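Local coordinates for protein Alpha/beta hydrolase (Xanthomonas campestris pv. campestris, PDB 2QJW) that is an uncharacterised member of the alpha/beta hydrolase superfamily and probably acts as a serine hydrolase, at residues 9-14 / 43-48; 51-56 / 107-112; 65-70 / 89-94; 126-129 / 134-137. All coordinates share one frame; numbering follows the deposited sequence.

Contact 1: 9-14 / 43-48; sequences LAHGFE and DLDARR
The imidazole of H11 presents its edge to D45, CE1 lying 3.7 Å from OD2 with the ring and carboxylate planes 82° apart. The F13 ring carries E14 CG over one face, 3.6 Å above its plane and displaced toward the rim, while its CE1 comes within 3.3 Å of the backbone atom D45 O. D45 CB packs against the same ring, 3.7 Å from F13 CD1. This reach depends on F13 having CG anti to its backbone N (chi1 179°), which carries the ring out beside helix 42-45. D45 OD2 in turn accepts E14 N at 3.2 Å, the donor standing 42° out of the carboxylate plane. G12, just beyond strand 6-10, lies near the putative nucleophile elbow, as the oxyanion-hole loop does in many alpha/beta hydrolases. H11 is fixed at both nitrogens: ND1 donates to G12 O at 2.7 Å, nearly in the ring plane, and NE2 is hydrogen-bonded to F41 N. R59 of helix 56-71 bonds both segments: NE forms a salt bridge with D45 OD1, and NH1 a hydrogen bond with H11 O.

Contact 2: 51-56 / 107-112; sequences GQLGDV and TKMGPL
Two separate pairs of apolar side chains make this contact: L53 with M109, and V56 with L112. M109, a selenomethionine, meets L53 through its selenium, with SE 3.4 Å from L53 CD1. Its chain leaves the backbone with CG anti to N (chi1 -173°) and then bends at both following torsions, folding the selenium and CE back toward L53, whose CD1 is 4.2 Å from CE. M109 has two conformers, so the SE and CE distances are doubtful, less certain than those of the second pair. The two side chains cross obliquely, and L53 uses one methyl branch for the whole approach.

In the second pair the chains run past each other in opposite directions. V56 holds CG1 anti to its backbone N (chi1 178°), which sends that methyl toward L112. L112 answers with CD1 alone, 3.3 Å from V56 CG1 and 3.5 Å from V56 CB; both distances are shorter than ordinary carbon-carbon contacts, so the packing is tight at this point. L53 lies within a type I turn, G51 to G54; M109 and L112 are the first and last residues of a type II' turn, closed by L112 N donating to M109 O at 2.7 Å.

The segment 51-56 leads from helix 42-45 into helix 56-71, with D55 as the N-cap, its OD1 accepting G58 N. The segment 107-112 belongs to the long connection from strand 99-103 to strand 122-127. Helix 83-92 lies against both, Y86 touching V56, M109 and L112, and L83 touching M109.

Contact 3: 65-70 / 89-94; sequences EIARAA and AQVSLQ
V91, which meets A67, is followed by S92, whose OG is held by two groups: it donates to A89 O at 2.7 Å, in the carbonyl plane and on a lone pair, and it is hydrogen-bonded to A118 N. This buried hydroxyl therefore links the C-terminal part of helix 83-92 to the chain leading to strand 122-127, on the side of the helix turned away from 65-70. On the side turned toward it, V91 keeps CG1 anti to its backbone N (chi1 167°), and this methyl approaches A67 CB to 3.9 Å. A67 offers just its one methyl, and the helix backbones come near here: A67 CA and V91 CA are 8.0 Å apart.

Farther out, toward solvent, R68 takes over from the small residues. Its chain starts with CG anti to N (chi1 174°), then bends at the next two torsions, and the turn brings the guanidinium across to the end of the other segment. There NH2 lies 2.7 Å from the backbone atom Q94 O, meeting it obliquely to the guanidinium plane. Q94 is itself placed by Q94 N donating to V91 O at 2.9 Å, and its side chain rests on L64 of the facing helix.

Beneath the apolar pair lies the sheet. A67 also touches I8 of strand 6-10, and V91 touches L78 of strand 76-81. Two neighbouring helices, joined through strand 76-81 and laid over the same face of a parallel sheet, are characteristic of the alpha/beta hydrolase fold, in which the second helix follows the nucleophile elbow.

Contact 4: 126-129 / 134-137; sequences HAWH and PAAD
Van der Waals packing gathers on A135, the first residue of helix 135-145. H126 sends the edge of its ring to it: CD2 lies 3.8 Å from A135 CA, which is near the imidazole plane, and 4.2 Å from A135 CB. CG of H126 stands anti to the backbone N (chi1 -160°), and this swings the ring out from the strand toward the start of the helix. The A135 methyl also sits against the chain of the other segment: A135 CB lies 3.9 Å from W128 O and, in an oblique approach to the indole, 4.3 Å from W128 CE3. The strand end and the helix start lie close, W128 CA and A135 CA being 5.6 Å apart.

The segments are the strand end and helix start of a beta-alpha-beta unit that runs from strand 122-127 through helix 135-145 into strand 148-152. The short loop between them carries D130, which sequence and geometry suggest as the acid of a Ser-His-Asp triad, placed after a strand end as in other alpha/beta hydrolases.

No direct hydrogen bond spans the segments; a water does so instead. It donates to W128 O at 3.0 Å and accepts A135 N at 2.9 Å, filling the role of acceptor for an amide in the first turn of the helix. P134 occupies the N-cap position, and its O receives D137 N at 2.9 Å.

Among the polar side-chain ends, H126 NE2 is held by I133 O in the loop between the segments, whereas W128 NE1 bonds A147 O of the second subunit, whose Q143 also packs on the indole.

In the fold
Contacts 1 and 4 are largely buried and both lie at ends of strands of the one parallel sheet, yet their centres are 22 Å apart. Contact 1 relies on the carboxylate of D45, contact 4 on a water and a small methyl beside the subunit interface. Contacts 2 and 3 are only partly buried. Contact 2 is apolar throughout; contact 3 pairs small apolar residues inside with an arginine and a backbone oxygen at the surface. Contacts 1 and 2 touch, F13 resting on L53 and L44 O probably bonding D55 N. Contact 2 also touches contact 4, through T107 and K108 against D137. Contact 3 touches none of the others but shares helix 56-71 with contact 2, whose V56 starts it.

Contact 1: 9-14 / 43-48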
loop_
_atom_site.group_PDB
_atom_site.type_symbol
_atom_site.label_atom_id
_atom_site.label_comp_id
_atom_site.label_asym_id
_atom_site.label_seq_id
_atom_site.Cartn_x
_atom_site.Cartn_y
_atom_site.Cartn_z
ATOM N N LEU A 9 -17.461 -8.295 7.769
ATOM C CA LEU A 9 -16.143 -8.040 8.371
ATOM C C LEU A 9 -15.879 -9.112 9.416
ATOM O O LEU A 9 -16.600 -9.159 10.422
ATOM C CB LEU A 9 -16.157 -6.670 9.024
ATOM C CG LEU A 9 -16.756 -5.590 8.111
ATOM C CD1 LEU A 9 -16.959 -4.354 8.920
ATOM C CD2 LEU A 9 -15.885 -5.364 6.850
ATOM N N ALA A 10 -14.896 -9.997 9.194
ATOM C CA ALA A 10 -14.652 -11.164 10.060
ATOM C C ALA A 10 -13.450 -11.005 10.961
ATOM O O ALA A 10 -12.319 -10.883 10.488
ATOM C CB ALA A 10 -14.442 -12.364 9.175
ATOM N N HIS A 11 -13.729 -11.013 12.247
ATOM C CA HIS A 11 -12.696 -10.886 13.263
ATOM C C HIS A 11 -11.752 -12.069 13.349
ATOM O O HIS A 11 -12.064 -13.160 12.908
ATOM C CB HIS A 11 -13.350 -10.587 14.619
ATOM C CG HIS A 11 -14.020 -11.763 15.294
ATOM N ND1 HIS A 11 -13.326 -12.827 15.867
ATOM C CD2 HIS A 11 -15.328 -12.048 15.448
ATOM C CE1 HIS A 11 -14.203 -13.690 16.367
ATOM N NE2 HIS A 11 -15.421 -13.252 16.111
ATOM N N GLY A 12 -10.552 -11.820 13.905
ATOM C CA GLY A 12 -9.543 -12.845 14.052
ATOM C C GLY A 12 -9.796 -13.787 15.223
ATOM O O GLY A 12 -10.733 -13.609 16.012
ATOM N N PHE A 13 -8.886 -14.737 15.358
ATOM C CA PHE A 13 -8.973 -15.761 16.377
ATOM C C PHE A 13 -8.905 -15.154 17.771
ATOM O O PHE A 13 -8.067 -14.296 18.063
ATOM C CB PHE A 13 -7.854 -16.791 16.183
ATOM C CG PHE A 13 -7.851 -17.888 17.209
ATOM C CD1 PHE A 13 -8.834 -18.853 17.198
ATOM C CD2 PHE A 13 -6.858 -17.965 18.161
ATOM C CE1 PHE A 13 -8.807 -19.892 18.117
ATOM C CE2 PHE A 13 -6.835 -19.000 19.090
ATOM C CZ PHE A 13 -7.825 -19.951 19.075
ATOM N N GLU A 14 -9.831 -15.557 18.627
ATOM C CA GLU A 14 -9.921 -15.088 20.024
ATOM C C GLU A 14 -10.132 -13.587 20.115
ATOM O O GLU A 14 -9.852 -12.986 21.137
ATOM C CB GLU A 14 -8.721 -15.519 20.883
ATOM C CG GLU A 14 -8.804 -16.986 21.276
ATOM C CD GLU A 14 -7.630 -17.477 22.088
ATOM O OE1 GLU A 14 -6.574 -16.803 22.140
ATOM O OE2 GLU A 14 -7.765 -18.580 22.648
ATOM N N ASP A 43 -17.660 -18.403 19.738
ATOM C CA ASP A 43 -17.994 -19.764 20.186
ATOM C C ASP A 43 -17.175 -20.784 19.477
ATOM O O ASP A 43 -16.694 -21.742 20.068
ATOM C CB ASP A 43 -19.519 -20.060 19.992
ATOM C CG ASP A 43 -20.020 -19.831 18.584
ATOM O OD1 ASP A 43 -19.585 -18.846 17.918
ATOM O OD2 ASP A 43 -20.845 -20.672 18.103
ATOM N N LEU A 44 -16.974 -20.569 18.191
ATOM C CA LEU A 44 -16.260 -21.487 17.328
ATOM C C LEU A 44 -14.788 -21.494 17.672
ATOM O O LEU A 44 -14.131 -22.562 17.786
ATOM C CB LEU A 44 -16.427 -21.067 15.871
ATOM C CG LEU A 44 -17.875 -21.170 15.345
ATOM C CD1 LEU A 44 -18.075 -20.330 14.076
ATOM C CD2 LEU A 44 -18.309 -22.641 15.171
ATOM N N ASP A 45 -14.273 -20.323 17.920
ATOM C CA ASP A 45 -12.821 -20.194 18.232
ATOM C C ASP A 45 -12.448 -20.906 19.528
ATOM O O ASP A 45 -11.322 -21.450 19.619
ATOM C CB ASP A 45 -12.398 -18.740 18.316
ATOM C CG ASP A 45 -12.475 -18.037 16.970
ATOM O OD1 ASP A 45 -12.641 -18.729 15.969
ATOM O OD2 ASP A 45 -12.300 -16.793 16.962
ATOM N N ALA A 46 -13.391 -20.931 20.478
ATOM C CA ALA A 46 -13.209 -21.604 21.767
ATOM C C ALA A 46 -13.256 -23.130 21.651
ATOM O O ALA A 46 -12.916 -23.806 22.622
ATOM C CB ALA A 46 -14.233 -21.088 22.760
ATOM N N ARG A 47 -13.546 -23.699 20.504
ATOM C CA ARG A 47 -13.652 -25.163 20.388
ATOM C C ARG A 47 -12.320 -25.859 20.005
ATOM O O ARG A 47 -12.132 -26.445 18.943
ATOM C CB ARG A 47 -14.759 -25.530 19.440
ATOM C CG ARG A 47 -16.118 -25.106 20.017
ATOM C CD ARG A 47 -16.633 -26.078 21.135
ATOM N NE ARG A 47 -16.791 -27.394 20.580
ATOM C CZ ARG A 47 -17.779 -27.768 19.779
ATOM N NH1 ARG A 47 -18.802 -26.963 19.550
ATOM N NH2 ARG A 47 -17.753 -28.992 19.251
ATOM N N ARG A 48 -11.469 -25.839 20.974
ATOM C CA ARG A 48 -10.139 -26.511 20.924
ATOM C C ARG A 48 -10.123 -27.974 20.530
ATOM O O ARG A 48 -9.135 -28.452 19.944
ATOM C CB ARG A 48 -9.501 -26.410 22.298
ATOM C CG ARG A 48 -9.160 -24.963 22.671
#

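Contact 2: 51-56 / 107-112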
loop_
_atom_site.group_PDB
_atom_site.type_symbol
_atom_site.label_atom_id
_atom_site.label_comp_id
_atom_site.label_asym_id
_atom_site.label_seq_id
_atom_site.Cartn_x
_atom_site.Cartn_y
_atom_site.Cartn_z
ATOM N N GLY A 51 -9.467 -28.405 16.890
ATOM C CA GLY A 51 -8.240 -27.907 16.325
ATOM C C GLY A 51 -7.680 -26.774 17.152
ATOM O O GLY A 51 -8.375 -26.140 17.944
ATOM N N GLN A 52 -6.403 -26.468 16.915
ATOM C CA GLN A 52 -5.745 -25.391 17.661
ATOM C C GLN A 52 -6.322 -23.978 17.371
ATOM O O GLN A 52 -6.125 -23.087 18.167
ATOM C CB GLN A 52 -4.227 -25.477 17.433
ATOM C CG GLN A 52 -3.621 -26.801 18.020
ATOM C CD GLN A 52 -2.096 -26.691 18.115
ATOM O OE1 GLN A 52 -1.629 -25.634 18.505
ATOM N NE2 GLN A 52 -1.322 -27.725 17.651
ATOM N N LEU A 53 -7.008 -23.801 16.255
ATOM C CA LEU A 53 -7.695 -22.512 15.975
ATOM C C LEU A 53 -9.217 -22.681 16.074
ATOM O O LEU A 53 -9.956 -21.956 15.452
ATOM C CB LEU A 53 -7.300 -21.969 14.620
ATOM C CG LEU A 53 -5.819 -21.565 14.582
ATOM C CD1 LEU A 53 -5.469 -21.178 13.190
ATOM C CD2 LEU A 53 -5.540 -20.435 15.566
ATOM N N GLY A 54 -9.646 -23.695 16.796
ATOM C CA GLY A 54 -11.060 -23.972 16.990
ATOM C C GLY A 54 -11.692 -24.629 15.812
ATOM O O GLY A 54 -11.054 -25.288 14.967
ATOM N N ASP A 55 -13.023 -24.389 15.734
ATOM C CA ASP A 55 -13.844 -24.972 14.718
ATOM C C ASP A 55 -13.785 -24.145 13.449
ATOM O O ASP A 55 -14.744 -23.389 13.114
ATOM C CB ASP A 55 -15.301 -25.071 15.240
ATOM C CG ASP A 55 -16.180 -25.827 14.378
ATOM O OD1 ASP A 55 -15.804 -26.392 13.331
ATOM O OD2 ASP A 55 -17.388 -25.818 14.796
ATOM N N VAL A 56 -12.677 -24.264 12.732
ATOM C CA VAL A 56 -12.488 -23.463 11.516
ATOM C C VAL A 56 -13.478 -23.846 10.447
ATOM O O VAL A 56 -13.952 -22.997 9.752
ATOM C CB VAL A 56 -11.013 -23.544 11.030
ATOM C CG1 VAL A 56 -10.796 -22.753 9.713
ATOM C CG2 VAL A 56 -10.147 -23.018 12.107
ATOM N N THR A 107 -1.276 -17.732 5.104
ATOM C CA THR A 107 -1.240 -18.457 3.857
ATOM C C THR A 107 -1.356 -19.971 4.116
ATOM O O THR A 107 -1.721 -20.672 3.212
ATOM C CB THR A 107 -0.002 -18.145 3.028
ATOM O OG1 THR A 107 1.166 -18.600 3.754
ATOM C CG2 THR A 107 0.107 -16.631 2.765
ATOM N N LYS A 108 -1.040 -20.428 5.330
ATOM C CA LYS A 108 -1.074 -21.839 5.684
ATOM C C LYS A 108 -2.029 -22.025 6.852
ATOM O O LYS A 108 -2.117 -21.151 7.719
ATOM C CB LYS A 108 0.320 -22.257 6.115
ATOM C CG LYS A 108 1.458 -21.984 5.118
ATOM C CD LYS A 108 2.841 -22.230 5.764
ATOM C CE LYS A 108 3.975 -21.702 4.883
ATOM N NZ LYS A 108 5.290 -22.285 5.258
HETATM N N MSE A 109 -2.709 -23.167 6.901
HETATM C CA MSE A 109 -3.691 -23.433 7.943
HETATM C C MSE A 109 -3.637 -24.915 8.316
HETATM O O MSE A 109 -4.630 -25.615 8.167
HETATM C CB MSE A 109 -5.078 -22.996 7.438
HETATM C CG MSE A 109 -6.265 -23.032 8.444
HETATM SE SE MSE A 109 -6.089 -21.922 9.973
HETATM C CE MSE A 109 -5.894 -20.191 9.146
ATOM N N GLY A 110 -2.439 -25.368 8.704
ATOM C CA GLY A 110 -2.198 -26.736 9.163
ATOM C C GLY A 110 -2.763 -27.733 8.184
ATOM O O GLY A 110 -2.468 -27.677 6.982
ATOM N N PRO A 111 -3.632 -28.636 8.661
ATOM C CA PRO A 111 -4.233 -29.599 7.749
ATOM C C PRO A 111 -5.364 -29.051 6.877
ATOM O O PRO A 111 -5.828 -29.750 6.000
ATOM C CB PRO A 111 -4.799 -30.658 8.713
ATOM C CG PRO A 111 -5.155 -29.865 9.890
ATOM C CD PRO A 111 -4.114 -28.835 10.043
ATOM N N LEU A 112 -5.774 -27.789 7.066
ATOM C CA LEU A 112 -6.815 -27.208 6.221
ATOM C C LEU A 112 -6.205 -26.638 4.914
ATOM O O LEU A 112 -4.975 -26.475 4.807
ATOM C CB LEU A 112 -7.625 -26.112 6.949
ATOM C CG LEU A 112 -8.641 -26.627 7.995
ATOM C CD1 LEU A 112 -9.449 -25.519 8.644
ATOM C CD2 LEU A 112 -9.608 -27.650 7.346
#

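Contact 3: 65-70 / 89-94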
loop_
_atom_site.group_PDB
_atom_site.type_symbol
_atom_site.label_atom_id
_atom_site.label_comp_id
_atom_site.label_asym_id
_atom_site.label_seq_id
_atom_site.Cartn_x
_atom_site.Cartn_y
_atom_site.Cartn_z
ATOM N N GLU A 65 -22.793 -18.987 5.002
ATOM C CA GLU A 65 -24.237 -18.817 5.104
ATOM C C GLU A 65 -24.615 -17.348 5.127
ATOM O O GLU A 65 -25.565 -16.916 4.456
ATOM C CB GLU A 65 -24.738 -19.554 6.345
ATOM C CG GLU A 65 -24.755 -21.077 6.082
ATOM C CD GLU A 65 -25.230 -21.929 7.272
ATOM O OE1 GLU A 65 -25.674 -21.376 8.296
ATOM O OE2 GLU A 65 -25.166 -23.166 7.147
ATOM N N ILE A 66 -23.862 -16.557 5.890
ATOM C CA ILE A 66 -24.086 -15.148 5.971
ATOM C C ILE A 66 -23.825 -14.419 4.645
ATOM O O ILE A 66 -24.576 -13.509 4.205
ATOM C CB ILE A 66 -23.223 -14.537 7.128
ATOM C CG1 ILE A 66 -23.717 -15.062 8.493
ATOM C CG2 ILE A 66 -23.279 -13.051 7.149
ATOM C CD1 ILE A 66 -22.787 -14.705 9.706
ATOM N N ALA A 67 -22.746 -14.812 3.962
ATOM C CA ALA A 67 -22.452 -14.180 2.674
ATOM C C ALA A 67 -23.460 -14.526 1.619
ATOM O O ALA A 67 -23.870 -13.651 0.843
ATOM C CB ALA A 67 -21.033 -14.621 2.248
ATOM N N ARG A 68 -23.843 -15.796 1.563
ATOM C CA ARG A 68 -24.837 -16.248 0.593
ATOM C C ARG A 68 -26.108 -15.445 0.761
ATOM O O ARG A 68 -26.633 -14.909 -0.237
ATOM C CB ARG A 68 -25.037 -17.769 0.806
ATOM C CG ARG A 68 -26.096 -18.487 0.036
ATOM C CD ARG A 68 -25.848 -18.503 -1.399
ATOM N NE ARG A 68 -24.640 -19.226 -1.829
ATOM C CZ ARG A 68 -24.238 -19.250 -3.099
ATOM N NH1 ARG A 68 -24.932 -18.587 -4.040
ATOM N NH2 ARG A 68 -23.133 -19.899 -3.426
ATOM N N ALA A 69 -26.584 -15.308 2.000
ATOM C CA ALA A 69 -27.779 -14.522 2.260
ATOM C C ALA A 69 -27.650 -13.097 1.731
ATOM O O ALA A 69 -28.576 -12.508 1.151
ATOM C CB ALA A 69 -28.087 -14.503 3.795
ATOM N N ALA A 70 -26.487 -12.508 1.968
ATOM C CA ALA A 70 -26.236 -11.179 1.548
ATOM C C ALA A 70 -26.219 -11.036 0.019
ATOM O O ALA A 70 -26.687 -10.043 -0.516
ATOM C CB ALA A 70 -24.878 -10.626 2.171
ATOM N N ALA A 89 -11.388 -15.180 2.448
ATOM C CA ALA A 89 -10.831 -15.631 1.201
ATOM C C ALA A 89 -11.413 -16.967 0.735
ATOM O O ALA A 89 -11.831 -17.079 -0.388
ATOM C CB ALA A 89 -9.280 -15.676 1.315
ATOM N N GLN A 90 -11.506 -17.923 1.613
ATOM C CA GLN A 90 -12.037 -19.238 1.243
ATOM C C GLN A 90 -13.523 -19.117 0.811
ATOM O O GLN A 90 -13.909 -19.718 -0.200
ATOM C CB GLN A 90 -11.884 -20.276 2.362
ATOM C CG GLN A 90 -10.467 -20.557 2.774
ATOM C CD GLN A 90 -9.635 -21.205 1.677
ATOM O OE1 GLN A 90 -10.143 -21.735 0.697
ATOM N NE2 GLN A 90 -8.350 -21.168 1.852
ATOM N N VAL A 91 -14.280 -18.284 1.530
ATOM C CA VAL A 91 -15.696 -18.114 1.222
ATOM C C VAL A 91 -15.886 -17.441 -0.112
ATOM O O VAL A 91 -16.856 -17.740 -0.810
ATOM C CB VAL A 91 -16.453 -17.407 2.389
ATOM C CG1 VAL A 91 -17.875 -16.911 1.962
ATOM C CG2 VAL A 91 -16.493 -18.377 3.575
ATOM N N SER A 92 -14.959 -16.565 -0.555
ATOM C CA SER A 92 -15.112 -15.931 -1.852
ATOM C C SER A 92 -15.132 -16.938 -3.018
ATOM O O SER A 92 -15.618 -16.600 -4.077
ATOM C CB SER A 92 -14.009 -14.902 -2.131
ATOM O OG SER A 92 -12.737 -15.496 -2.340
ATOM N N LEU A 93 -14.565 -18.118 -2.780
ATOM C CA LEU A 93 -14.490 -19.250 -3.703
ATOM C C LEU A 93 -15.845 -19.934 -3.861
ATOM O O LEU A 93 -16.029 -20.660 -4.854
ATOM C CB LEU A 93 -13.493 -20.294 -3.217
ATOM C CG LEU A 93 -11.997 -19.971 -2.887
ATOM C CD1 LEU A 93 -11.314 -21.099 -2.087
ATOM C CD2 LEU A 93 -11.281 -19.714 -4.133
ATOM N N GLN A 94 -16.768 -19.657 -2.934
ATOM C CA GLN A 94 -18.081 -20.315 -2.872
ATOM C C GLN A 94 -19.310 -19.460 -3.083
ATOM O O GLN A 94 -20.402 -20.016 -3.228
ATOM C CB GLN A 94 -18.160 -20.978 -1.475
ATOM C CG GLN A 94 -17.149 -22.089 -1.343
ATOM C CD GLN A 94 -17.483 -23.067 -0.206
ATOM O OE1 GLN A 94 -16.684 -23.278 0.687
ATOM N NE2 GLN A 94 -18.689 -23.626 -0.236
#

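Contact 4: 126-129 / 134-137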
loop_
_atom_site.group_PDB
_atom_site.type_symbol
_atom_site.label_atom_id
_atom_site.label_comp_id
_atom_site.label_asym_id
_atom_site.label_seq_id
_atom_site.Cartn_x
_atom_site.Cartn_y
_atom_site.Cartn_z
ATOM N N HIS A 126 -0.416 -6.066 5.184
ATOM C CA HIS A 126 0.378 -6.967 6.022
ATOM C C HIS A 126 1.486 -6.237 6.708
ATOM O O HIS A 126 1.906 -5.151 6.343
ATOM C CB HIS A 126 0.940 -8.078 5.170
ATOM C CG HIS A 126 1.354 -9.260 5.948
ATOM N ND1 HIS A 126 0.443 -10.026 6.619
ATOM C CD2 HIS A 126 2.570 -9.814 6.155
ATOM C CE1 HIS A 126 1.100 -10.996 7.248
ATOM N NE2 HIS A 126 2.388 -10.868 6.988
ATOM N N ALA A 127 1.911 -6.845 7.816
ATOM C CA ALA A 127 2.986 -6.306 8.688
ATOM C C ALA A 127 4.350 -6.831 8.281
ATOM O O ALA A 127 4.543 -8.055 8.245
ATOM C CB ALA A 127 2.671 -6.707 10.117
ATOM N N TRP A 128 5.310 -5.937 8.045
ATOM C CA TRP A 128 6.656 -6.351 7.773
ATOM C C TRP A 128 7.169 -7.298 8.868
ATOM O O TRP A 128 7.947 -8.217 8.506
ATOM C CB TRP A 128 7.598 -5.139 7.756
ATOM C CG TRP A 128 7.667 -4.371 6.495
ATOM C CD1 TRP A 128 7.431 -3.057 6.345
ATOM C CD2 TRP A 128 8.040 -4.858 5.203
ATOM N NE1 TRP A 128 7.601 -2.682 5.038
ATOM C CE2 TRP A 128 8.008 -3.761 4.318
ATOM C CE3 TRP A 128 8.455 -6.112 4.705
ATOM C CZ2 TRP A 128 8.323 -3.877 3.016
ATOM C CZ3 TRP A 128 8.791 -6.202 3.370
ATOM C CH2 TRP A 128 8.719 -5.096 2.548
ATOM N N HIS A 129 6.835 -7.034 10.119
ATOM C CA HIS A 129 7.388 -7.760 11.270
ATOM C C HIS A 129 6.443 -8.768 11.856
ATOM O O HIS A 129 6.594 -9.136 13.022
ATOM C CB HIS A 129 7.808 -6.791 12.337
ATOM C CG HIS A 129 8.637 -5.695 11.808
ATOM N ND1 HIS A 129 9.868 -5.930 11.247
ATOM C CD2 HIS A 129 8.418 -4.359 11.722
ATOM C CE1 HIS A 129 10.380 -4.778 10.839
ATOM N NE2 HIS A 129 9.530 -3.812 11.142
ATOM N N PRO A 134 5.091 -15.014 8.120
ATOM C CA PRO A 134 6.225 -14.283 7.504
ATOM C C PRO A 134 5.781 -13.421 6.340
ATOM O O PRO A 134 5.055 -13.896 5.438
ATOM C CB PRO A 134 7.150 -15.427 7.056
ATOM C CG PRO A 134 6.884 -16.542 8.024
ATOM C CD PRO A 134 5.383 -16.460 8.240
ATOM N N ALA A 135 6.275 -12.195 6.299
ATOM C CA ALA A 135 5.897 -11.281 5.213
ATOM C C ALA A 135 6.157 -11.912 3.848
ATOM O O ALA A 135 5.393 -11.725 2.892
ATOM C CB ALA A 135 6.662 -9.969 5.320
ATOM N N ALA A 136 7.251 -12.653 3.662
ATOM C CA ALA A 136 7.584 -13.266 2.400
ATOM C C ALA A 136 6.488 -14.193 1.900
ATOM O O ALA A 136 6.240 -14.273 0.694
ATOM C CB ALA A 136 8.932 -14.037 2.483
ATOM N N ASP A 137 5.784 -14.830 2.818
ATOM C CA ASP A 137 4.737 -15.785 2.466
ATOM C C ASP A 137 3.565 -15.032 1.837
ATOM O O ASP A 137 2.991 -15.495 0.842
ATOM C CB ASP A 137 4.282 -16.605 3.678
ATOM C CG ASP A 137 5.338 -17.621 4.157
ATOM O OD1 ASP A 137 6.375 -17.782 3.487
ATOM O OD2 ASP A 137 5.027 -18.239 5.170
HETATM O O HOH W 1 7.254 -11.113 8.819
#